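Local coordinates for MdbA protein (Corynebacterium diphtheriae, PDB 5C00) that is a thiol-disulfide oxidoreductase of the DsbA family that probably forms disulfide bonds in exported proteins and is essential for viability, pilus assembly and toxin production, at residues I47-D52 with I78-R83; F53-C58 with S184-F189; D138-A143 with E151-I156. All coordinates share one frame; numbering follows the deposited sequence. Where two conformers were deposited one is given.

Contact 1: residues I47-D52 with I78-R83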
ATOM      1  N   ILE A  47      -3.326  -1.539  13.602  1.00 23.74           N
ATOM      2  CA  ILE A  47      -2.222  -0.696  13.191  1.00 23.07           C
ATOM      3  C   ILE A  47      -2.781   0.258  12.177  1.00 21.88           C
ATOM      4  O   ILE A  47      -3.547  -0.144  11.318  1.00 23.45           O
ATOM      5  CB  ILE A  47      -1.101  -1.523  12.575  1.00 23.35           C
ATOM      6  CG1 ILE A  47      -0.722  -2.696  13.474  1.00 23.70           C
ATOM      7  CG2 ILE A  47       0.086  -0.657  12.214  1.00 23.60           C
ATOM      8  CD1 ILE A  47      -0.127  -2.309  14.799  1.00 25.58           C
ATOM      9  N   ASP A  48      -2.421   1.521  12.285  1.00 20.51           N
ATOM     10  CA  ASP A  48      -2.640   2.456  11.200  1.00 21.46           C
ATOM     11  C   ASP A  48      -1.282   2.816  10.666  1.00 20.19           C
ATOM     12  O   ASP A  48      -0.432   3.333  11.385  1.00 19.40           O
ATOM     13  CB  ASP A  48      -3.396   3.687  11.678  1.00 23.50           C
ATOM     14  CG  ASP A  48      -4.818   3.365  12.107  1.00 26.14           C
ATOM     15  OD1 ASP A  48      -5.605   2.925  11.262  1.00 25.18           O
ATOM     16  OD2 ASP A  48      -5.136   3.551  13.310  1.00 27.16           O
ATOM     17  N   PHE A  49      -1.050   2.422   9.409  1.00 18.99           N
ATOM     18  CA  PHE A  49       0.248   2.587   8.795  0.60 18.16           C
ATOM     19  C   PHE A  49       0.038   3.510   7.616  1.00 17.68           C
ATOM     20  O   PHE A  49      -0.630   3.168   6.646  1.00 16.62           O
ATOM     21  CB  PHE A  49       0.768   1.215   8.401  0.60 18.71           C
ATOM     22  CG  PHE A  49       2.168   1.191   7.841  0.60 19.07           C
ATOM     23  CD1 PHE A  49       3.003   2.300   7.838  0.60 19.32           C
ATOM     24  CD2 PHE A  49       2.650  -0.003   7.311  0.60 20.26           C
ATOM     25  CE1 PHE A  49       4.275   2.228   7.308  0.60 20.47           C
ATOM     26  CE2 PHE A  49       3.923  -0.081   6.778  0.60 20.84           C
ATOM     27  CZ  PHE A  49       4.738   1.037   6.777  0.60 21.63           C
ATOM     28  N   TYR A  50       0.631   4.686   7.711  1.00 17.42           N
ATOM     29  CA  TYR A  50       0.484   5.741   6.705  1.00 17.48           C
ATOM     30  C   TYR A  50       1.702   5.734   5.794  1.00 19.14           C
ATOM     31  O   TYR A  50       2.829   5.767   6.274  1.00 18.09           O
ATOM     32  CB  TYR A  50       0.328   7.093   7.353  1.00 19.59           C
ATOM     33  CG  TYR A  50      -0.931   7.266   8.186  1.00 19.70           C
ATOM     34  CD1 TYR A  50      -0.979   6.841   9.509  1.00 20.88           C
ATOM     35  CD2 TYR A  50      -2.075   7.879   7.643  1.00 20.72           C
ATOM     36  CE1 TYR A  50      -2.134   6.985  10.280  1.00 20.53           C
ATOM     37  CE2 TYR A  50      -3.221   8.054   8.408  1.00 20.59           C
ATOM     38  CZ  TYR A  50      -3.248   7.580   9.709  1.00 21.58           C
ATOM     39  OH  TYR A  50      -4.373   7.816  10.465  1.00 26.02           O
ATOM     40  N   GLU A  51       1.460   5.673   4.493  1.00 18.77           N
ATOM     41  CA  GLU A  51       2.563   5.737   3.555  1.00 19.14           C
ATOM     42  C   GLU A  51       2.120   6.421   2.286  1.00 18.07           C
ATOM     43  O   GLU A  51       0.919   6.628   2.027  1.00 16.70           O
ATOM     44  CB  GLU A  51       3.202   4.354   3.296  1.00 20.65           C
ATOM     45  CG  GLU A  51       2.300   3.330   2.748  1.00 23.71           C
ATOM     46  CD  GLU A  51       2.865   1.858   2.693  1.00 25.87           C
ATOM     47  OE1 GLU A  51       2.076   1.034   2.253  1.00 28.46           O
ATOM     48  OE2 GLU A  51       4.009   1.526   3.119  1.00 28.94           O
ATOM     49  N   ASP A  52       3.118   6.787   1.504  1.00 17.37           N
ATOM     50  CA  ASP A  52       2.915   7.438   0.176  1.00 16.92           C
ATOM     51  C   ASP A  52       3.870   6.725  -0.806  1.00 16.47           C
ATOM     52  O   ASP A  52       5.055   6.515  -0.499  1.00 15.31           O
ATOM     53  CB  ASP A  52       3.151   8.936   0.367  1.00 17.58           C
ATOM     54  CG  ASP A  52       2.974   9.774  -0.920  1.00 17.99           C
ATOM     55  OD1 ASP A  52       3.560   9.450  -1.975  1.00 16.67           O
ATOM     56  OD2 ASP A  52       2.295  10.812  -0.842  1.00 18.06           O
ATOM     57  N   ILE A  78      -1.617  -8.856  14.600  1.00 25.24           N
ATOM     58  CA  ILE A  78      -1.966  -7.506  14.209  1.00 23.53           C
ATOM     59  C   ILE A  78      -2.894  -7.490  13.018  1.00 22.72           C
ATOM     60  O   ILE A  78      -2.888  -8.427  12.223  1.00 21.07           O
ATOM     61  CB  ILE A  78      -0.716  -6.683  13.876  1.00 23.20           C
ATOM     62  CG1 ILE A  78       0.068  -7.232  12.697  1.00 22.10           C
ATOM     63  CG2 ILE A  78       0.174  -6.657  15.091  1.00 23.79           C
ATOM     64  CD1 ILE A  78       1.219  -6.339  12.311  1.00 21.40           C
ATOM     65  N   VAL A  79      -3.709  -6.450  12.951  1.00 21.79           N
ATOM     66  CA  VAL A  79      -4.497  -6.124  11.775  1.00 23.27           C
ATOM     67  C   VAL A  79      -3.987  -4.794  11.258  1.00 22.19           C
ATOM     68  O   VAL A  79      -3.937  -3.844  12.010  1.00 24.29           O
ATOM     69  CB  VAL A  79      -5.976  -6.068  12.136  1.00 24.62           C
ATOM     70  CG1 VAL A  79      -6.806  -5.548  10.972  1.00 24.93           C
ATOM     71  CG2 VAL A  79      -6.418  -7.480  12.501  1.00 25.42           C
ATOM     72  N   VAL A  80      -3.525  -4.747  10.009  1.00 20.86           N
ATOM     73  CA  VAL A  80      -2.887  -3.538   9.490  1.00 19.36           C
ATOM     74  C   VAL A  80      -3.764  -2.730   8.550  1.00 19.66           C
ATOM     75  O   VAL A  80      -4.193  -3.196   7.476  1.00 19.78           O
ATOM     76  CB  VAL A  80      -1.526  -3.830   8.797  1.00 18.21           C
ATOM     77  CG1 VAL A  80      -0.912  -2.512   8.349  1.00 18.69           C
ATOM     78  CG2 VAL A  80      -0.581  -4.509   9.775  1.00 18.36           C
ATOM     79  N   ASN A  81      -4.074  -1.526   8.982  1.00 18.36           N
ATOM     80  CA  ASN A  81      -4.751  -0.610   8.120  1.00 19.39           C
ATOM     81  C   ASN A  81      -3.738   0.232   7.359  1.00 17.45           C
ATOM     82  O   ASN A  81      -3.191   1.175   7.912  1.00 16.84           O
ATOM     83  CB  ASN A  81      -5.679   0.292   8.920  1.00 20.72           C
ATOM     84  CG  ASN A  81      -6.675  -0.504   9.719  1.00 24.99           C
ATOM     85  OD1 ASN A  81      -7.699  -0.903   9.208  1.00 27.07           O
ATOM     86  ND2 ASN A  81      -6.355  -0.767  10.967  1.00 30.92           N
ATOM     87  N   LEU A  82      -3.575  -0.074   6.072  1.00 16.37           N
ATOM     88  CA  LEU A  82      -2.710   0.670   5.205  1.00 17.04           C
ATOM     89  C   LEU A  82      -3.495   1.890   4.721  1.00 16.99           C
ATOM     90  O   LEU A  82      -4.541   1.746   4.050  1.00 17.96           O
ATOM     91  CB  LEU A  82      -2.221  -0.152   4.013  1.00 16.94           C
ATOM     92  CG  LEU A  82      -1.303  -1.323   4.346  1.00 19.03           C
ATOM     93  CD1 LEU A  82      -1.133  -2.150   3.093  1.00 18.58           C
ATOM     94  CD2 LEU A  82       0.030  -0.839   4.864  1.00 19.97           C
ATOM     95  N   ARG A  83      -3.050   3.057   5.178  1.00 17.39           N
ATOM     96  CA  ARG A  83      -3.689   4.341   4.925  1.00 17.85           C
ATOM     97  C   ARG A  83      -2.795   5.131   3.991  1.00 17.96           C
ATOM     98  O   ARG A  83      -1.799   5.765   4.415  1.00 17.81           O
ATOM     99  CB  ARG A  83      -3.937   5.053   6.239  1.00 18.05           C
ATOM    100  CG  ARG A  83      -4.991   4.315   7.101  1.00 19.13           C
ATOM    101  CD  ARG A  83      -5.531   5.146   8.276  1.00 21.32           C
ATOM    102  NE  ARG A  83      -6.598   4.396   8.919  1.00 22.66           N
ATOM    103  CZ  ARG A  83      -7.841   4.302   8.458  1.00 23.81           C
ATOM    104  NH1 ARG A  83      -8.218   4.938   7.371  1.00 24.74           N
ATOM    105  NH2 ARG A  83      -8.716   3.526   9.081  1.00 27.34           N
TER
HETATM  106  O   HOH W   1      -8.068   2.666  11.770  1.00 41.58           O
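Within the beta-alpha-beta unit of a thioredoxin fold, Ile47-Glu51 and Val79-Arg83 form a parallel strand pair, Ile47 standing beside Val80 and Tyr50 beside Arg83. The backbone bonds run from Ile47 N to Val79 O (2.9 Å) up to a longer one from Glu51 N to Arg83 O (3.3 Å), and the bond from Phe49 N to Asn81 O is almost perfectly straight. Two groups of one residue hold Ile47 O: Asn81 N at 2.8 Å and, from the opposite face of the carbonyl plane, Asn81 ND2 at 2.9 Å. CG of Asn81 stands beside its own backbone N (chi1 -57°), a placement from which ND2 can reach the carbonyl that Asn81 N also uses.

On the face of the sheet that carries Asn81, Arg83 serves two neighbours. Its NE gives a salt bridge to Asp48 OD1 at 2.9 Å, entering from 48° above the carboxylate plane, and a water accepts from NH2. Its aliphatic part packs on Tyr50, with CB over the ring face, 4.0 Å from the centroid. Asn172 and Asp30 bind the remaining guanidinium nitrogens, which would balance much of this buried charge.

The face with Ile47, Phe49, Val80 and Leu82 is mostly apolar. Branched Ile47 and Val80 suit the strand, and Phe49 CD2 meets Leu82 CD2 at 3.7 Å; Glu51 OE1 comes near Leu82 CD2 and is paired with Arg120. Helix 56-74 links the two strands in a crossover, the parallel beta-alpha-beta unit typical of the central sheet in thioredoxin-like proteins.

Contact 2: residues F53-C58 with S184-F189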
ATOM      1  N   PHE A  53       3.383   6.367  -1.982  1.00 16.09           N
ATOM      2  CA  PHE A  53       4.213   5.646  -2.960  1.00 16.48           C
ATOM      3  C   PHE A  53       5.385   6.474  -3.555  1.00 17.51           C
ATOM      4  O   PHE A  53       6.247   5.897  -4.222  1.00 18.32           O
ATOM      5  CB  PHE A  53       3.383   5.071  -4.056  1.00 17.33           C
ATOM      6  CG  PHE A  53       2.711   3.773  -3.688  1.00 17.46           C
ATOM      7  CD1 PHE A  53       3.443   2.578  -3.724  1.00 16.70           C
ATOM      8  CD2 PHE A  53       1.365   3.731  -3.319  1.00 17.39           C
ATOM      9  CE1 PHE A  53       2.864   1.378  -3.401  1.00 17.20           C
ATOM     10  CE2 PHE A  53       0.802   2.523  -2.970  1.00 18.02           C
ATOM     11  CZ  PHE A  53       1.524   1.353  -3.035  1.00 18.06           C
ATOM     12  N   SER A  54       5.460   7.779  -3.286  1.00 16.68           N
ATOM     13  CA  SER A  54       6.613   8.553  -3.732  1.00 18.64           C
ATOM     14  C   SER A  54       7.595   8.846  -2.596  1.00 19.93           C
ATOM     15  O   SER A  54       8.537   9.613  -2.784  1.00 20.46           O
ATOM     16  CB  SER A  54       6.178   9.864  -4.374  1.00 19.29           C
ATOM     17  OG  SER A  54       5.324   9.569  -5.465  1.00 19.42           O
ATOM     18  N   CYS A  55       7.360   8.268  -1.436  1.00 18.49           N
ATOM     19  CA  CYS A  55       8.152   8.553  -0.241  1.00 21.23           C
ATOM     20  C   CYS A  55       9.348   7.593  -0.093  1.00 20.02           C
ATOM     21  O   CYS A  55       9.163   6.405   0.111  1.00 19.66           O
ATOM     22  CB  CYS A  55       7.205   8.466   0.939  1.00 21.86           C
ATOM     23  SG  CYS A  55       7.998   8.559   2.530  1.00 27.82           S
ATOM     24  N   PRO A  56      10.582   8.115  -0.199  1.00 21.28           N
ATOM     25  CA  PRO A  56      11.744   7.224  -0.158  1.00 22.68           C
ATOM     26  C   PRO A  56      11.912   6.568   1.191  1.00 21.69           C
ATOM     27  O   PRO A  56      12.325   5.422   1.265  1.00 21.69           O
ATOM     28  CB  PRO A  56      12.959   8.129  -0.474  1.00 24.39           C
ATOM     29  CG  PRO A  56      12.432   9.507  -0.598  1.00 25.68           C
ATOM     30  CD  PRO A  56      10.922   9.483  -0.616  1.00 24.03           C
ATOM     31  N   HIS A  57      11.569   7.268   2.267  1.00 21.71           N
ATOM     32  CA  HIS A  57      11.736   6.674   3.575  0.60 21.79           C
ATOM     33  C   HIS A  57      10.635   5.646   3.860  1.00 21.63           C
ATOM     34  O   HIS A  57      10.834   4.770   4.663  1.00 19.95           O
ATOM     35  CB  HIS A  57      11.887   7.727   4.680  0.60 23.32           C
ATOM     36  CG  HIS A  57      13.185   8.476   4.615  0.60 25.19           C
ATOM     37  ND1 HIS A  57      13.314   9.792   5.012  0.60 25.91           N
ATOM     38  CD2 HIS A  57      14.406   8.095   4.168  0.60 27.21           C
ATOM     39  CE1 HIS A  57      14.561  10.191   4.814  0.60 28.45           C
ATOM     40  NE2 HIS A  57      15.245   9.179   4.298  0.60 29.17           N
ATOM     41  N   CYS A  58       9.503   5.709   3.149  1.00 20.56           N
ATOM     42  CA  CYS A  58       8.487   4.642   3.231  1.00 20.66           C
ATOM     43  C   CYS A  58       9.014   3.379   2.590  1.00 21.49           C
ATOM     44  O   CYS A  58       8.872   2.305   3.133  1.00 20.77           O
ATOM     45  CB  CYS A  58       7.180   4.990   2.489  1.00 20.46           C
ATOM     46  SG  CYS A  58       6.208   6.262   3.304  1.00 22.25           S
ATOM     47  N   SER A 184       3.004  13.609   7.075  1.00 22.52           N
ATOM     48  CA  SER A 184       4.294  13.143   6.642  1.00 21.72           C
ATOM     49  C   SER A 184       4.197  11.588   6.591  1.00 21.79           C
ATOM     50  O   SER A 184       3.188  11.021   6.982  1.00 20.74           O
ATOM     51  CB  SER A 184       5.373  13.637   7.582  1.00 22.39           C
ATOM     52  OG  SER A 184       5.140  13.217   8.910  1.00 22.61           O
ATOM     53  N   SER A 185       5.230  10.927   6.115  1.00 20.70           N
ATOM     54  CA  SER A 185       5.206   9.485   5.950  0.70 20.47           C
ATOM     55  C   SER A 185       6.656   8.961   5.955  1.00 20.02           C
ATOM     56  O   SER A 185       7.566   9.717   5.592  1.00 21.38           O
ATOM     57  CB  SER A 185       4.540   9.140   4.634  0.70 21.44           C
ATOM     58  OG  SER A 185       5.325   9.667   3.572  0.70 23.90           O
ATOM     59  N   PRO A 186       6.876   7.719   6.416  1.00 17.79           N
ATOM     60  CA  PRO A 186       5.906   6.815   7.016  1.00 18.11           C
ATOM     61  C   PRO A 186       5.513   7.205   8.443  1.00 18.96           C
ATOM     62  O   PRO A 186       6.300   7.827   9.161  1.00 18.95           O
ATOM     63  CB  PRO A 186       6.634   5.502   7.086  1.00 17.60           C
ATOM     64  CG  PRO A 186       8.075   5.872   7.293  1.00 18.21           C
ATOM     65  CD  PRO A 186       8.238   7.138   6.476  1.00 18.23           C
ATOM     66  N   ARG A 187       4.316   6.782   8.847  1.00 17.34           N
ATOM     67  CA  ARG A 187       3.880   6.918  10.231  1.00 18.74           C
ATOM     68  C   ARG A 187       3.180   5.630  10.651  1.00 18.17           C
ATOM     69  O   ARG A 187       2.437   5.056   9.874  1.00 17.44           O
ATOM     70  CB  ARG A 187       2.872   8.080  10.390  1.00 19.11           C
ATOM     71  CG  ARG A 187       3.262   9.406   9.741  1.00 20.38           C
ATOM     72  CD  ARG A 187       4.322  10.179  10.475  1.00 20.84           C
ATOM     73  NE  ARG A 187       3.754  10.768  11.673  1.00 21.02           N
ATOM     74  CZ  ARG A 187       3.016  11.884  11.732  1.00 21.81           C
ATOM     75  NH1 ARG A 187       2.862  12.680  10.685  1.00 22.28           N
ATOM     76  NH2 ARG A 187       2.480  12.227  12.880  1.00 21.62           N
ATOM     77  N   VAL A 188       3.387   5.202  11.883  1.00 17.88           N
ATOM     78  CA  VAL A 188       2.741   4.008  12.386  1.00 18.33           C
ATOM     79  C   VAL A 188       2.087   4.302  13.751  1.00 18.86           C
ATOM     80  O   VAL A 188       2.685   4.950  14.602  1.00 19.95           O
ATOM     81  CB  VAL A 188       3.772   2.899  12.553  1.00 18.93           C
ATOM     82  CG1 VAL A 188       3.169   1.691  13.275  1.00 18.73           C
ATOM     83  CG2 VAL A 188       4.388   2.516  11.197  1.00 18.96           C
ATOM     84  N   PHE A 189       0.878   3.830  13.933  1.00 19.48           N
ATOM     85  CA  PHE A 189       0.172   3.904  15.209  1.00 20.99           C
ATOM     86  C   PHE A 189      -0.236   2.499  15.587  1.00 22.59           C
ATOM     87  O   PHE A 189      -0.660   1.681  14.709  1.00 22.80           O
ATOM     88  CB  PHE A 189      -1.121   4.755  15.054  1.00 21.53           C
ATOM     89  CG  PHE A 189      -0.879   6.222  14.740  1.00 22.40           C
ATOM     90  CD1 PHE A 189      -0.453   6.629  13.496  1.00 21.58           C
ATOM     91  CD2 PHE A 189      -1.142   7.208  15.694  1.00 23.31           C
ATOM     92  CE1 PHE A 189      -0.242   7.978  13.195  1.00 22.95           C
ATOM     93  CE2 PHE A 189      -0.966   8.534  15.402  1.00 23.40           C
ATOM     94  CZ  PHE A 189      -0.476   8.929  14.172  1.00 23.43           C
TER
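Ser185 OG, in the conformer given, lies close to both sulfurs of the CxxC pair, 3.1 Å from Cys55 SG and 3.5 Å from Cys58 SG. Cys55 SG is anti to its backbone N (chi1 172°), which carries it out toward Ser185, where the carbonyl O is also only 3.3 Å away. The sulfurs themselves, Cys55 SG and Cys58 SG, are 3.0 Å apart, too far for a disulfide and consistent with a reduced pair.

Pro186 follows a cis peptide bond, and its ring packs at the helix start, where CD lies 3.9 Å from Cys58 SG and 3.8 Å from His57 C. A rigid ring without an N-H suits this place, since the nitrogen faces Cys58 SG at 3.5 Å and offers no donor. A CxxC at a helix start facing a cis-proline is as in the active sites of thioredoxin-like oxidoreductases, so this is probably the redox site, and the Cys-Pro-His-Cys sequence is that of DsbA.

Cys55 is the N-cap of helix 56-74, which follows strand 45-52 after a short loop, while Pro186 leads into strand 187-190, antiparallel to that same strand. Glu51 and Phe49 of strand 45-52 touch Cys58 and Pro186 respectively.

Contact 3: residues D138-A143 with E151-I156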
ATOM      1  N   ASP A 138       1.748   2.013 -17.780  1.00 18.50           N
ATOM      2  CA  ASP A 138       2.879   1.312 -17.200  1.00 18.62           C
ATOM      3  C   ASP A 138       2.459   0.645 -15.923  1.00 17.66           C
ATOM      4  O   ASP A 138       2.734  -0.542 -15.707  1.00 17.93           O
ATOM      5  CB  ASP A 138       4.036   2.278 -16.985  1.00 19.34           C
ATOM      6  CG  ASP A 138       4.477   2.928 -18.290  1.00 21.66           C
ATOM      7  OD1 ASP A 138       5.073   2.213 -19.175  1.00 24.48           O
ATOM      8  OD2 ASP A 138       4.194   4.124 -18.481  1.00 23.58           O
ATOM      9  N   PHE A 139       1.781   1.379 -15.044  1.00 17.23           N
ATOM     10  CA  PHE A 139       1.269   0.746 -13.842  1.00 17.00           C
ATOM     11  C   PHE A 139       0.369  -0.451 -14.170  1.00 18.15           C
ATOM     12  O   PHE A 139       0.376  -1.489 -13.471  1.00 17.84           O
ATOM     13  CB  PHE A 139       0.540   1.769 -12.987  1.00 17.16           C
ATOM     14  CG  PHE A 139       1.467   2.763 -12.341  1.00 17.37           C
ATOM     15  CD1 PHE A 139       2.191   2.405 -11.220  1.00 18.50           C
ATOM     16  CD2 PHE A 139       1.619   4.038 -12.839  1.00 17.38           C
ATOM     17  CE1 PHE A 139       3.062   3.300 -10.617  1.00 18.44           C
ATOM     18  CE2 PHE A 139       2.478   4.952 -12.238  1.00 17.66           C
ATOM     19  CZ  PHE A 139       3.183   4.588 -11.112  1.00 18.05           C
ATOM     20  N   ALA A 140      -0.441  -0.317 -15.203  1.00 17.82           N
ATOM     21  CA  ALA A 140      -1.351  -1.406 -15.577  1.00 18.72           C
ATOM     22  C   ALA A 140      -0.622  -2.636 -16.110  1.00 18.64           C
ATOM     23  O   ALA A 140      -0.961  -3.755 -15.766  1.00 18.35           O
ATOM     24  CB  ALA A 140      -2.356  -0.917 -16.599  1.00 18.63           C
ATOM     25  N   ASP A 141       0.387  -2.425 -16.942  1.00 20.12           N
ATOM     26  CA  ASP A 141       1.098  -3.559 -17.547  1.00 20.28           C
ATOM     27  C   ASP A 141       1.707  -4.367 -16.391  1.00 19.25           C
ATOM     28  O   ASP A 141       1.733  -5.600 -16.413  1.00 19.77           O
ATOM     29  CB  ASP A 141       2.208  -3.110 -18.474  1.00 21.83           C
ATOM     30  CG  ASP A 141       1.748  -2.864 -19.912  1.00 25.49           C
ATOM     31  OD1 ASP A 141       0.533  -2.727 -20.198  1.00 25.21           O
ATOM     32  OD2 ASP A 141       2.662  -2.824 -20.780  1.00 30.59           O
ATOM     33  N   VAL A 142       2.291  -3.658 -15.420  1.00 18.75           N
ATOM     34  CA  VAL A 142       2.991  -4.315 -14.337  1.00 17.95           C
ATOM     35  C   VAL A 142       2.030  -5.092 -13.444  1.00 18.20           C
ATOM     36  O   VAL A 142       2.321  -6.227 -13.036  1.00 17.70           O
ATOM     37  CB  VAL A 142       3.884  -3.345 -13.532  1.00 17.67           C
ATOM     38  CG1 VAL A 142       4.477  -4.042 -12.316  1.00 18.56           C
ATOM     39  CG2 VAL A 142       5.006  -2.878 -14.420  1.00 19.10           C
ATOM     40  N   ALA A 143       0.873  -4.499 -13.132  1.00 18.05           N
ATOM     41  CA  ALA A 143      -0.155  -5.199 -12.431  1.00 19.01           C
ATOM     42  C   ALA A 143      -0.541  -6.501 -13.146  1.00 18.51           C
ATOM     43  O   ALA A 143      -0.704  -7.536 -12.494  1.00 19.05           O
ATOM     44  CB  ALA A 143      -1.391  -4.301 -12.258  1.00 19.09           C
ATOM     45  N   GLU A 151      -9.884  -7.215 -15.918  1.00 28.95           N
ATOM     46  CA  GLU A 151     -10.765  -6.192 -15.392  0.50 30.41           C
ATOM     47  C   GLU A 151      -9.997  -5.127 -14.608  1.00 28.71           C
ATOM     48  O   GLU A 151     -10.199  -3.949 -14.797  1.00 28.19           O
ATOM     49  CB  GLU A 151     -11.800  -6.828 -14.463  0.50 33.79           C
ATOM     50  CG  GLU A 151     -12.926  -5.893 -14.049  0.50 37.24           C
ATOM     51  CD  GLU A 151     -12.906  -5.509 -12.578  0.50 39.95           C
ATOM     52  OE1 GLU A 151     -12.372  -6.290 -11.746  0.50 41.00           O
ATOM     53  OE2 GLU A 151     -13.447  -4.416 -12.262  0.50 43.72           O
ATOM     54  N   VAL A 152      -9.138  -5.581 -13.708  1.00 26.01           N
ATOM     55  CA  VAL A 152      -8.326  -4.693 -12.903  1.00 25.12           C
ATOM     56  C   VAL A 152      -7.370  -3.899 -13.801  1.00 23.42           C
ATOM     57  O   VAL A 152      -7.206  -2.665 -13.636  1.00 23.55           O
ATOM     58  CB  VAL A 152      -7.532  -5.456 -11.822  1.00 26.01           C
ATOM     59  CG1 VAL A 152      -6.512  -4.581 -11.144  1.00 25.33           C
ATOM     60  CG2 VAL A 152      -8.487  -5.971 -10.783  1.00 27.90           C
ATOM     61  N   THR A 153      -6.743  -4.596 -14.731  1.00 20.31           N
ATOM     62  CA  THR A 153      -5.750  -3.997 -15.604  1.00 21.21           C
ATOM     63  C   THR A 153      -6.356  -2.846 -16.430  1.00 21.45           C
ATOM     64  O   THR A 153      -5.816  -1.735 -16.499  1.00 21.88           O
ATOM     65  CB  THR A 153      -5.121  -5.057 -16.516  1.00 22.04           C
ATOM     66  OG1 THR A 153      -4.508  -6.079 -15.720  1.00 23.15           O
ATOM     67  CG2 THR A 153      -4.050  -4.418 -17.395  1.00 22.81           C
ATOM     68  N   GLN A 154      -7.515  -3.086 -17.031  1.00 23.52           N
ATOM     69  CA  GLN A 154      -8.193  -2.040 -17.786  1.00 24.66           C
ATOM     70  C   GLN A 154      -8.638  -0.886 -16.892  1.00 24.30           C
ATOM     71  O   GLN A 154      -8.524   0.255 -17.253  1.00 25.03           O
ATOM     72  CB  GLN A 154      -9.352  -2.624 -18.590  1.00 27.83           C
ATOM     73  CG  GLN A 154      -9.960  -1.630 -19.596  1.00 29.18           C
ATOM     74  CD  GLN A 154      -8.978  -1.140 -20.660  1.00 31.23           C
ATOM     75  OE1 GLN A 154      -8.091  -1.867 -21.124  1.00 36.79           O
ATOM     76  NE2 GLN A 154      -9.156   0.088 -21.073  1.00 34.12           N
ATOM     77  N   LYS A 155      -9.108  -1.185 -15.692  1.00 24.67           N
ATOM     78  CA  LYS A 155      -9.436  -0.157 -14.733  0.60 25.84           C
ATOM     79  C   LYS A 155      -8.221   0.750 -14.442  1.00 25.17           C
ATOM     80  O   LYS A 155      -8.343   1.965 -14.380  1.00 24.52           O
ATOM     81  CB  LYS A 155      -9.928  -0.827 -13.462  0.60 27.01           C
ATOM     82  CG  LYS A 155     -10.145   0.084 -12.280  0.60 29.05           C
ATOM     83  CD  LYS A 155     -10.717  -0.694 -11.114  0.60 30.14           C
ATOM     84  CE  LYS A 155     -11.912  -1.552 -11.507  0.60 31.40           C
ATOM     85  NZ  LYS A 155     -12.732  -1.821 -10.308  0.60 32.13           N
ATOM     86  N   ILE A 156      -7.037   0.153 -14.265  1.00 21.74           N
ATOM     87  CA  ILE A 156      -5.861   0.946 -14.028  1.00 20.38           C
ATOM     88  C   ILE A 156      -5.544   1.873 -15.238  1.00 20.68           C
ATOM     89  O   ILE A 156      -5.201   3.053 -15.075  1.00 20.92           O
ATOM     90  CB  ILE A 156      -4.648   0.041 -13.709  1.00 19.71           C
ATOM     91  CG1 ILE A 156      -4.946  -0.706 -12.389  1.00 19.76           C
ATOM     92  CG2 ILE A 156      -3.359   0.885 -13.663  1.00 19.43           C
ATOM     93  CD1 ILE A 156      -3.904  -1.678 -11.907  1.00 19.74           C
TER
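Phe139 supplies the one aromatic ring of these two helical segments, yet of its side chain CB alone approaches Ile156, 4.1 Å from Ile156 CG2. The ring packs instead against other parts of the fold: it forms an edge-to-face pair with Trp134 and is lined by Lys99, Ala100 and Ala103 of helix 96-109 and by Leu123 of helix 113-125. A large ring suits this spot because it joins helix 136-145 to two further helices at once.

Between the segments the work falls to small and branched aliphatic groups. Ile156 CG2, anti to its backbone N, lies 3.6 Å from Ala140 CB, and it also rests near Ala140 N. The other branch is extended (chi2 178°), which sends CD1 to Ala143 CB at 3.6 Å. Both alanines point at the partner helix, one turn apart, and one isoleucine spans them.

Helices 136-145 and 150-158 thus form an antiparallel hairpin in the helical part that DsbA-family proteins insert into the thioredoxin fold. The axes of segments 138-143 and 151-156 run at 168° and come within 8.4 Å, a spacing that alanine permits: Ala140 CB reaches Thr153 O at 3.6 Å. Thr153 turns its methyl CG2 to Ala140 O, also 3.6 Å away, while its hydroxyl OG1 bonds back to Ser149 O, just before its helix begins. Nearby, Asp141 makes a salt bridge with Arg157, tying the same two helices with charge.

In the fold
Contacts 1 and 2 belong to the thioredoxin-like part and touch: strand 45-52 of contact 1 lies next to strand 187-190 of contact 2 in the same sheet, and the helix that begins in contact 2 connects the two strands of contact 1. Contact 3, about 24 Å from either between centres, is nested in the chain between the segments of contact 2, as expected for an inserted helical part. Contacts 1 and 3 are buried; contact 2 is partly exposed, which fits a probable active site. Backbone hydrogen bonds and a salt bridge build contact 1, sulfur and proline packing contact 2, and aliphatic helix packing contact 3.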